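Local coordinates for protein alanine racemase 1 (Caldanaerobacter subterraneus subsp. tengcongensis MB4, PDB 4Y2W) that belongs to the alanine racemase family, pairing an N-terminal TIM-barrel domain with a C-terminal domain built mainly of beta strands, in a two-chain assembly, at residues Thr252-Leu257 / Val279-Pro284. The protein carries 1 engineered substitution. Sequence-based numbering, arbitrary orientation.
Sequences TRVVHL and VIATIP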
loop_
_atom_site.group_PDB
_atom_site.type_symbol
_atom_site.label_atom_id
_atom_site.label_comp_id
_atom_site.label_asym_id
_atom_site.label_seq_id
_atom_site.Cartn_x
_atom_site.Cartn_y
_atom_site.Cartn_z
ATOM N N THR A 252 1.482 -15.928 5.718
ATOM C CA THR A 252 1.710 -16.510 4.394
ATOM C C THR A 252 2.051 -17.996 4.518
ATOM O O THR A 252 1.987 -18.559 5.611
ATOM C CB THR A 252 2.822 -15.772 3.629
ATOM O OG1 THR A 252 2.882 -16.266 2.287
ATOM C CG2 THR A 252 4.177 -15.959 4.295
ATOM N N ARG A 253 2.405 -18.631 3.401
ATOM C CA ARG A 253 2.629 -20.077 3.384
ATOM C C ARG A 253 3.959 -20.465 2.753
ATOM O O ARG A 253 4.510 -19.734 1.927
ATOM C CB ARG A 253 1.502 -20.778 2.627
ATOM C CG ARG A 253 0.115 -20.554 3.207
ATOM C CD ARG A 253 -0.113 -21.372 4.464
ATOM N NE ARG A 253 -1.216 -20.832 5.259
ATOM C CZ ARG A 253 -1.895 -21.502 6.190
ATOM N NH1 ARG A 253 -1.612 -22.775 6.475
ATOM N NH2 ARG A 253 -2.878 -20.892 6.838
ATOM N N VAL A 254 4.459 -21.636 3.139
ATOM C CA VAL A 254 5.658 -22.181 2.525
ATOM C C VAL A 254 5.271 -22.687 1.140
ATOM O O VAL A 254 4.346 -23.490 0.989
ATOM C CB VAL A 254 6.298 -23.305 3.368
ATOM C CG1 VAL A 254 7.540 -23.848 2.674
ATOM C CG2 VAL A 254 6.659 -22.792 4.758
ATOM N N VAL A 255 5.979 -22.182 0.138
ATOM C CA VAL A 255 5.667 -22.425 -1.265
ATOM C C VAL A 255 6.760 -23.247 -1.960
ATOM O O VAL A 255 6.510 -23.859 -2.998
ATOM C CB VAL A 255 5.401 -21.059 -1.967
ATOM C CG1 VAL A 255 6.108 -20.917 -3.312
ATOM C CG2 VAL A 255 3.904 -20.812 -2.091
ATOM N N HIS A 256 7.959 -23.273 -1.388
ATOM C CA HIS A 256 9.055 -24.048 -1.957
ATOM C C HIS A 256 10.119 -24.329 -0.910
ATOM O O HIS A 256 10.468 -23.447 -0.134
ATOM C CB HIS A 256 9.672 -23.295 -3.133
ATOM C CG HIS A 256 10.842 -23.993 -3.755
ATOM N ND1 HIS A 256 10.780 -25.293 -4.207
ATOM C CD2 HIS A 256 12.100 -23.563 -4.014
ATOM C CE1 HIS A 256 11.949 -25.636 -4.716
ATOM N NE2 HIS A 256 12.767 -24.604 -4.611
ATOM N N LEU A 257 10.624 -25.563 -0.898
ATOM C CA LEU A 257 11.731 -25.961 -0.026
ATOM C C LEU A 257 12.862 -26.571 -0.854
ATOM O O LEU A 257 12.631 -27.503 -1.626
ATOM C CB LEU A 257 11.253 -26.989 1.000
ATOM C CG LEU A 257 10.167 -26.535 1.978
ATOM C CD1 LEU A 257 9.456 -27.736 2.584
ATOM C CD2 LEU A 257 10.761 -25.653 3.067
ATOM N N VAL A 279 18.375 -25.606 4.731
ATOM C CA VAL A 279 17.078 -25.748 4.080
ATOM C C VAL A 279 16.475 -24.354 3.914
ATOM O O VAL A 279 16.169 -23.684 4.900
ATOM C CB VAL A 279 16.109 -26.626 4.903
ATOM C CG1 VAL A 279 14.787 -26.805 4.166
ATOM C CG2 VAL A 279 16.737 -27.982 5.197
ATOM N N ILE A 280 16.315 -23.923 2.666
ATOM C CA ILE A 280 15.756 -22.607 2.354
ATOM C C ILE A 280 14.314 -22.741 1.890
ATOM O O ILE A 280 14.013 -23.516 0.980
ATOM C CB ILE A 280 16.561 -21.906 1.238
ATOM C CG1 ILE A 280 18.049 -21.858 1.600
ATOM C CG2 ILE A 280 16.017 -20.507 0.970
ATOM C CD1 ILE A 280 18.342 -21.252 2.957
ATOM N N ALA A 281 13.421 -21.986 2.514
ATOM C CA ALA A 281 12.045 -21.918 2.054
ATOM C C ALA A 281 11.812 -20.589 1.343
ATOM O O ALA A 281 12.409 -19.571 1.696
ATOM C CB ALA A 281 11.080 -22.082 3.216
ATOM N N THR A 282 10.953 -20.615 0.332
ATOM C CA THR A 282 10.526 -19.406 -0.354
ATOM C C THR A 282 9.062 -19.162 0.007
ATOM O O THR A 282 8.262 -20.103 0.066
ATOM C CB THR A 282 10.674 -19.548 -1.880
ATOM O OG1 THR A 282 11.975 -20.059 -2.192
ATOM C CG2 THR A 282 10.485 -18.211 -2.564
ATOM N N ILE A 283 8.712 -17.905 0.249
ATOM C CA ILE A 283 7.350 -17.560 0.641
ATOM C C ILE A 283 6.812 -16.454 -0.262
ATOM O O ILE A 283 7.521 -15.493 -0.565
ATOM C CB ILE A 283 7.254 -17.163 2.133
ATOM C CG1 ILE A 283 8.341 -16.143 2.513
ATOM C CG2 ILE A 283 7.368 -18.400 3.016
ATOM C CD1 ILE A 283 8.371 -15.805 3.991
ATOM N N PRO A 284 5.549 -16.582 -0.697
ATOM C CA PRO A 284 5.013 -15.670 -1.700
ATOM C C PRO A 284 4.536 -14.344 -1.104
ATOM O O PRO A 284 3.391 -13.942 -1.313
ATOM C CB PRO A 284 3.854 -16.473 -2.291
ATOM C CG PRO A 284 3.344 -17.258 -1.130
ATOM C CD PRO A 284 4.539 -17.565 -0.264
#
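Val255 and His256 both face Thr282 in a classic beta bulge, which interrupts the antiparallel pairing of strands 248-260 and 278-283 in the mixed beta sheet of the C-terminal domain. Two backbone hydrogen bonds hold it. Val255 N donates to Thr282 O at 3.1 Å, almost in line with the carbonyl (C=O...N 173°), and Thr282 N donates to His256 O at 2.9 Å. His256 O also receives a CA-H...O contact from Ala281 CA at 3.1 Å, so this oxygen is approached by two neighbouring donors of one strand.

Apolar packing falls on both sides of the ribbon. Leu257 CD2, at 3.6 Å, and Val254 CG1, at 4.0 Å, both reach Ala281 CB from the side of strand 248-260, while strand 319-322 adds Ile321. At the bulge itself, Val255 CG2 rests against Pro284 CG at 3.7 Å, the two side chains set obliquely. Thr252 and Ile283 meet at about a right angle, CG2 against CB, with Val335 of strand 334-336 touching both.

The two threonine hydroxyls find their hydrogen-bond partners outside the strand pair. Thr252 OG1, anti to its backbone N (chi1 -173°), lies beside the Pro284 ring and hydrogen-bonds to Thr9 OG1. On the His256 face the second subunit closes in: its Tyr107 meets the imidazole edge-to-face, and its Arg138, whose counterpart in this chain lines an alanine pocket, accepts a hydrogen bond from Thr282 OG1 through its backbone O. That same hydroxyl oxygen lies at the edge of the His256 ring, in its plane, 4.0 Å from His256 CD2.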